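Local coordinates for protein phosphoribosylaminoimidazole-succinocarboxamide synthase (Pyrococcus horikoshii, PDB 3U55) that catalyses the ATP-dependent joining of L-aspartate to the carboxylate of a phosphoribosyl-aminoimidazole (CAIR), making SAICAR in de novo purine biosynthesis, at residues L59-I65 with K155-L160; E81-Y86 with E177-D181. One frame throughout, in Å; residues are numbered along the deposited sequence.

Contact 1. Residues L59-I65 with K155-L160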
loop_
_atom_site.group_PDB
_atom_site.type_symbol
_atom_site.label_atom_id
_atom_site.label_comp_id
_atom_site.label_asym_id
_atom_site.label_seq_id
_atom_site.Cartn_x
_atom_site.Cartn_y
_atom_site.Cartn_z
ATOM N N LEU A 59 11.704 -25.680 12.654
ATOM C CA LEU A 59 12.929 -24.937 12.334
ATOM C C LEU A 59 12.906 -23.509 12.901
ATOM O O LEU A 59 13.878 -23.055 13.517
ATOM C CB LEU A 59 13.171 -24.922 10.816
ATOM C CG LEU A 59 14.277 -24.022 10.251
ATOM C CD1 LEU A 59 15.667 -24.581 10.542
ATOM C CD2 LEU A 59 14.077 -23.847 8.747
ATOM N N LEU A 60 11.793 -22.808 12.700
ATOM C CA LEU A 60 11.651 -21.434 13.196
ATOM C C LEU A 60 11.671 -21.365 14.722
ATOM O O LEU A 60 12.280 -20.459 15.304
ATOM C CB LEU A 60 10.386 -20.791 12.624
ATOM C CG LEU A 60 10.389 -20.639 11.102
ATOM C CD1 LEU A 60 9.030 -20.167 10.622
ATOM C CD2 LEU A 60 11.489 -19.664 10.666
ATOM N N GLU A 61 11.033 -22.336 15.368
ATOM C CA GLU A 61 11.022 -22.405 16.833
ATOM C C GLU A 61 12.437 -22.566 17.395
ATOM O O GLU A 61 12.781 -21.952 18.409
ATOM C CB GLU A 61 10.114 -23.536 17.323
ATOM C CG GLU A 61 8.610 -23.256 17.204
ATOM C CD GLU A 61 8.069 -22.327 18.285
ATOM O OE1 GLU A 61 6.879 -21.951 18.199
ATOM O OE2 GLU A 61 8.823 -21.967 19.219
ATOM N N GLU A 62 13.251 -23.375 16.719
ATOM C CA GLU A 62 14.653 -23.590 17.097
ATOM C C GLU A 62 15.454 -22.297 16.995
ATOM O O GLU A 62 16.428 -22.101 17.723
ATOM C CB GLU A 62 15.290 -24.661 16.211
ATOM C CG GLU A 62 14.831 -26.085 16.520
ATOM C CD GLU A 62 15.488 -27.145 15.640
ATOM O OE1 GLU A 62 15.500 -28.326 16.050
ATOM O OE2 GLU A 62 15.983 -26.811 14.543
ATOM N N HIS A 63 15.029 -21.424 16.085
ATOM C CA HIS A 63 15.650 -20.120 15.890
ATOM C C HIS A 63 14.970 -19.006 16.697
ATOM O O HIS A 63 15.211 -17.825 16.451
ATOM C CB HIS A 63 15.662 -19.768 14.401
ATOM C CG HIS A 63 16.760 -20.430 13.631
ATOM N ND1 HIS A 63 16.680 -21.729 13.182
ATOM C CD2 HIS A 63 17.970 -19.969 13.236
ATOM C CE1 HIS A 63 17.792 -22.041 12.541
ATOM N NE2 HIS A 63 18.591 -20.991 12.560
ATOM N N GLY A 64 14.129 -19.378 17.660
ATOM C CA GLY A 64 13.520 -18.404 18.572
ATOM C C GLY A 64 12.289 -17.658 18.072
ATOM O O GLY A 64 11.897 -16.644 18.659
ATOM N N ILE A 65 11.674 -18.156 17.000
ATOM C CA ILE A 65 10.413 -17.595 16.500
ATOM C C ILE A 65 9.242 -18.266 17.203
ATOM O O ILE A 65 9.137 -19.494 17.192
ATOM C CB ILE A 65 10.252 -17.783 14.955
ATOM C CG1 ILE A 65 11.439 -17.181 14.190
ATOM C CG2 ILE A 65 8.916 -17.196 14.460
ATOM C CD1 ILE A 65 11.604 -15.680 14.369
ATOM N N LYS A 155 13.058 -11.782 9.970
ATOM C CA LYS A 155 13.891 -12.838 10.558
ATOM C C LYS A 155 13.520 -14.215 9.990
ATOM O O LYS A 155 14.399 -14.980 9.574
ATOM C CB LYS A 155 13.810 -12.825 12.092
ATOM C CG LYS A 155 14.599 -13.953 12.747
ATOM C CD LYS A 155 14.678 -13.821 14.257
ATOM C CE LYS A 155 15.301 -15.092 14.841
ATOM N NZ LYS A 155 15.395 -15.039 16.330
ATOM N N VAL A 156 12.221 -14.516 9.966
ATOM C CA VAL A 156 11.697 -15.731 9.327
ATOM C C VAL A 156 12.241 -15.861 7.909
ATOM O O VAL A 156 12.707 -16.936 7.505
ATOM C CB VAL A 156 10.146 -15.739 9.300
ATOM C CG1 VAL A 156 9.606 -16.864 8.398
ATOM C CG2 VAL A 156 9.587 -15.863 10.734
ATOM N N ASN A 157 12.188 -14.762 7.161
ATOM C CA ASN A 157 12.732 -14.745 5.807
ATOM C C ASN A 157 14.182 -15.215 5.775
ATOM O O ASN A 157 14.507 -16.107 5.004
ATOM C CB ASN A 157 12.590 -13.365 5.179
ATOM C CG ASN A 157 13.032 -13.333 3.716
ATOM O OD1 ASN A 157 12.736 -14.241 2.933
ATOM N ND2 ASN A 157 13.744 -12.274 3.346
ATOM N N GLU A 158 15.034 -14.638 6.624
ATOM C CA GLU A 158 16.456 -15.012 6.655
ATOM C C GLU A 158 16.654 -16.505 6.924
ATOM O O GLU A 158 17.411 -17.171 6.212
ATOM C CB GLU A 158 17.233 -14.166 7.675
ATOM C CG GLU A 158 17.387 -12.693 7.290
ATOM C CD GLU A 158 18.039 -12.492 5.926
ATOM O OE1 GLU A 158 17.378 -11.931 5.019
ATOM O OE2 GLU A 158 19.205 -12.907 5.754
ATOM N N ILE A 159 15.968 -17.018 7.943
ATOM C CA ILE A 159 16.049 -18.431 8.331
ATOM C C ILE A 159 15.610 -19.367 7.208
ATOM O O ILE A 159 16.325 -20.321 6.878
ATOM C CB ILE A 159 15.198 -18.736 9.594
ATOM C CG1 ILE A 159 15.683 -17.898 10.783
ATOM C CG2 ILE A 159 15.229 -20.237 9.922
ATOM C CD1 ILE A 159 14.579 -17.537 11.780
ATOM N N LEU A 160 14.440 -19.096 6.629
ATOM C CA LEU A 160 13.898 -19.947 5.567
ATOM C C LEU A 160 14.739 -19.890 4.297
ATOM O O LEU A 160 15.049 -20.931 3.723
ATOM C CB LEU A 160 12.440 -19.595 5.254
ATOM C CG LEU A 160 11.402 -19.777 6.367
ATOM C CD1 LEU A 160 10.032 -19.366 5.839
ATOM C CD2 LEU A 160 11.368 -21.214 6.892
HETATM O O HOH W 1 13.338 -14.217 17.837
#
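The K155 side chain projects from its helix with CG anti to the backbone N (chi1 177°) and stays fully extended, which carries NZ to the backbone carbonyl of H63. I159 has CG1 beside its backbone N (chi1 -60°), and this turns both CG1 and the CG2 methyl toward the H63 ring. K155 NZ gives a hydrogen bond of 2.8 Å to H63 O, meeting the carbonyl nearly head-on at a C=O...N angle of 168°. A water accepts from the same NZ and donates to G64 O, so NZ bonds H63 O directly and reaches G64 O through the water. The lysine stem is used as well: its CD lies 3.6 Å from I65 CD1 as the two chains run past each other in opposite directions.

I159 fills the middle of the contact. Its CG2 sits over one face of the H63 ring in a CH-pi contact, 4.0 Å from the centroid. Its CD1 presses on H63 CB at 3.6 Å. The ring is held in place by ND1, which donates to L59 O at 3.1 Å, with that oxygen close to the ring plane. H63 N reaches L59 O from the other face of the carbonyl.

Deeper in, L60 CD2 packs on I159 CG2 at 3.9 Å, and the L60 and V156 side chains cross at about a right angle, CD1 to CG1. V156 and L160 also touch strand 169-180. The positive charge of K155 probably also suits the negative end of the helix dipole. Helix 45-62 closes here, against helix 143-165, in a Schellman motif with G64 at positive phi as its C-prime residue.

Contact 2. Residues E81-Y86 with E177-D181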
loop_
_atom_site.group_PDB
_atom_site.type_symbol
_atom_site.label_atom_id
_atom_site.label_comp_id
_atom_site.label_asym_id
_atom_site.label_seq_id
_atom_site.Cartn_x
_atom_site.Cartn_y
_atom_site.Cartn_z
ATOM N N GLU A 81 -2.037 -23.454 18.808
ATOM C CA GLU A 81 -2.452 -22.544 19.867
ATOM C C GLU A 81 -3.552 -21.609 19.362
ATOM O O GLU A 81 -3.462 -21.084 18.248
ATOM C CB GLU A 81 -1.231 -21.737 20.302
ATOM C CG GLU A 81 -1.436 -20.817 21.485
ATOM C CD GLU A 81 -0.183 -20.024 21.818
ATOM O OE1 GLU A 81 0.795 -20.085 21.039
ATOM O OE2 GLU A 81 -0.179 -19.338 22.859
ATOM N N LYS A 82 -4.597 -21.416 20.166
ATOM C CA LYS A 82 -5.612 -20.400 19.873
ATOM C C LYS A 82 -5.034 -18.997 20.079
ATOM O O LYS A 82 -4.355 -18.739 21.075
ATOM C CB LYS A 82 -6.869 -20.589 20.739
ATOM C CG LYS A 82 -8.039 -19.694 20.333
ATOM C CD LYS A 82 -9.275 -19.896 21.205
ATOM C CE LYS A 82 -10.449 -19.106 20.641
ATOM N NZ LYS A 82 -11.668 -19.164 21.500
ATOM N N LEU A 83 -5.293 -18.109 19.122
ATOM C CA LEU A 83 -4.786 -16.733 19.166
ATOM C C LEU A 83 -5.877 -15.745 18.794
ATOM O O LEU A 83 -6.834 -16.100 18.111
ATOM C CB LEU A 83 -3.621 -16.560 18.184
ATOM C CG LEU A 83 -2.392 -17.469 18.284
ATOM C CD1 LEU A 83 -1.547 -17.324 17.022
ATOM C CD2 LEU A 83 -1.562 -17.171 19.524
ATOM N N ASP A 84 -5.727 -14.506 19.253
ATOM C CA ASP A 84 -6.494 -13.391 18.725
ATOM C C ASP A 84 -5.790 -12.972 17.438
ATOM O O ASP A 84 -4.717 -12.365 17.477
ATOM C CB ASP A 84 -6.532 -12.229 19.724
ATOM C CG ASP A 84 -7.477 -12.490 20.895
ATOM O OD1 ASP A 84 -8.394 -13.332 20.764
ATOM O OD2 ASP A 84 -7.303 -11.843 21.947
ATOM N N MET A 85 -6.390 -13.322 16.306
ATOM C CA MET A 85 -5.732 -13.164 15.014
ATOM C C MET A 85 -5.736 -11.728 14.521
ATOM O O MET A 85 -6.736 -11.026 14.637
ATOM C CB MET A 85 -6.370 -14.085 13.965
ATOM C CG MET A 85 -6.117 -15.584 14.181
ATOM S SD MET A 85 -4.380 -16.097 14.092
ATOM C CE MET A 85 -4.035 -15.749 12.358
ATOM N N TYR A 86 -4.610 -11.290 13.964
ATOM C CA TYR A 86 -4.585 -10.028 13.223
ATOM C C TYR A 86 -5.231 -10.248 11.858
ATOM O O TYR A 86 -4.990 -11.282 11.224
ATOM C CB TYR A 86 -3.153 -9.533 13.013
ATOM C CG TYR A 86 -2.458 -9.063 14.268
ATOM C CD1 TYR A 86 -2.749 -7.816 14.823
ATOM C CD2 TYR A 86 -1.506 -9.863 14.899
ATOM C CE1 TYR A 86 -2.113 -7.374 15.975
ATOM C CE2 TYR A 86 -0.863 -9.434 16.054
ATOM C CZ TYR A 86 -1.166 -8.190 16.583
ATOM O OH TYR A 86 -0.522 -7.760 17.726
ATOM N N GLU A 177 0.658 -15.155 8.437
ATOM C CA GLU A 177 -0.374 -14.558 9.281
ATOM C C GLU A 177 0.100 -14.650 10.726
ATOM O O GLU A 177 0.932 -15.488 11.056
ATOM C CB GLU A 177 -1.720 -15.267 9.091
ATOM C CG GLU A 177 -2.205 -15.278 7.638
ATOM C CD GLU A 177 -3.661 -15.699 7.488
ATOM O OE1 GLU A 177 -4.364 -15.842 8.510
ATOM O OE2 GLU A 177 -4.102 -15.871 6.336
ATOM N N PHE A 178 -0.422 -13.767 11.568
ATOM C CA PHE A 178 -0.011 -13.653 12.958
ATOM C C PHE A 178 -1.228 -13.441 13.837
ATOM O O PHE A 178 -2.268 -12.954 13.380
ATOM C CB PHE A 178 0.897 -12.441 13.155
ATOM C CG PHE A 178 2.243 -12.553 12.483
ATOM C CD1 PHE A 178 3.339 -13.057 13.175
ATOM C CD2 PHE A 178 2.412 -12.121 11.170
ATOM C CE1 PHE A 178 4.587 -13.148 12.566
ATOM C CE2 PHE A 178 3.655 -12.205 10.549
ATOM C CZ PHE A 178 4.745 -12.718 11.253
ATOM N N GLY A 179 -1.072 -13.780 15.109
ATOM C CA GLY A 179 -2.073 -13.476 16.119
ATOM C C GLY A 179 -1.370 -13.172 17.428
ATOM O O GLY A 179 -0.146 -13.309 17.540
ATOM N N LYS A 180 -2.154 -12.771 18.419
ATOM C CA LYS A 180 -1.635 -12.424 19.726
ATOM C C LYS A 180 -2.076 -13.469 20.756
ATOM O O LYS A 180 -3.248 -13.866 20.784
ATOM C CB LYS A 180 -2.129 -11.028 20.104
ATOM C CG LYS A 180 -1.214 -10.286 21.048
ATOM C CD LYS A 180 -1.184 -8.787 20.760
ATOM C CE LYS A 180 -2.429 -8.083 21.246
ATOM N NZ LYS A 180 -2.254 -6.595 21.219
ATOM N N ASP A 181 -1.129 -13.930 21.571
ATOM C CA ASP A 181 -1.407 -14.937 22.598
ATOM C C ASP A 181 -1.872 -14.262 23.890
ATOM O O ASP A 181 -1.995 -13.035 23.941
ATOM C CB ASP A 181 -0.206 -15.890 22.810
ATOM C CG ASP A 181 1.007 -15.222 23.466
ATOM O OD1 ASP A 181 0.879 -14.147 24.084
ATOM O OD2 ASP A 181 2.116 -15.795 23.364
HETATM O O HOH W 2 2.377 -18.411 22.533
HETATM O O HOH W 3 -2.444 -12.066 10.463
HETATM O O HOH W 4 -5.853 -13.674 10.269
#
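D84 O accepts a hydrogen bond from K180 N at 2.8 Å. The return bond, D84 N to K180 O, is 3.0 Å long. The two make D84 and K180 a hydrogen-bonded antiparallel pair. M85 and G179 form the next, non-hydrogen-bonded pair. The lack of a side chain on G179 goes with the close approach of its CA to M85 CA, 3.8 Å, and L83 and M85 pack over it. Y86 N then bonds F178 O.

The M85 chain bends at chi2 and chi3 (-63° and -66°), which folds CE back to 3.5 Å from F178 O. The Y86 ring brings its CD2 edge to F178, and its OH comes to 3.3 Å from K180 CD. E145 OE2 of helix 143-165 takes a salt bridge from K180 NZ and a hydrogen bond with Y86 OH. L83 CD2 lies against D181 CB.

One water donates to Y86 O and E177 OE1. Another lies between F178 N, from which it accepts, and Y86 O. E177 OE2 forms a salt bridge with K122. At the far end E81 OE2 and D181 OD2 are 4.3 Å apart. A water lies 2.7 Å from E81 OE2 and 2.8 Å from D181 OD2 and can bridge them. D181 OD1 accepts from the backbone N of D185.

Backbone bonds thus fix the strand pairing, while E145 ties K180 and Y86 to the helix. The like charges of E81 and D181 probably repel mildly, and the bridging water would ease this.

How the contacts relate
From the N terminus, helix 45-62 ends in the first segment of contact 1. The chain then passes through strands 69-72 and 77-81 of the four-stranded sheet. It enters strand 84-93 at the first segment of contact 2. Helix 143-165 returns to close contact 1, a loop of 89 intervening residues. Strand 169-180 follows and closes contact 2 over 90 residues. The segments alternate, so the two loops cross rather than nest. Contact 1 joins the two helices. Contact 2 pairs two strands of the six-stranded sheet. The centres are about 18 Å apart, and E145 and I149 of helix 143-165 reach contact 2.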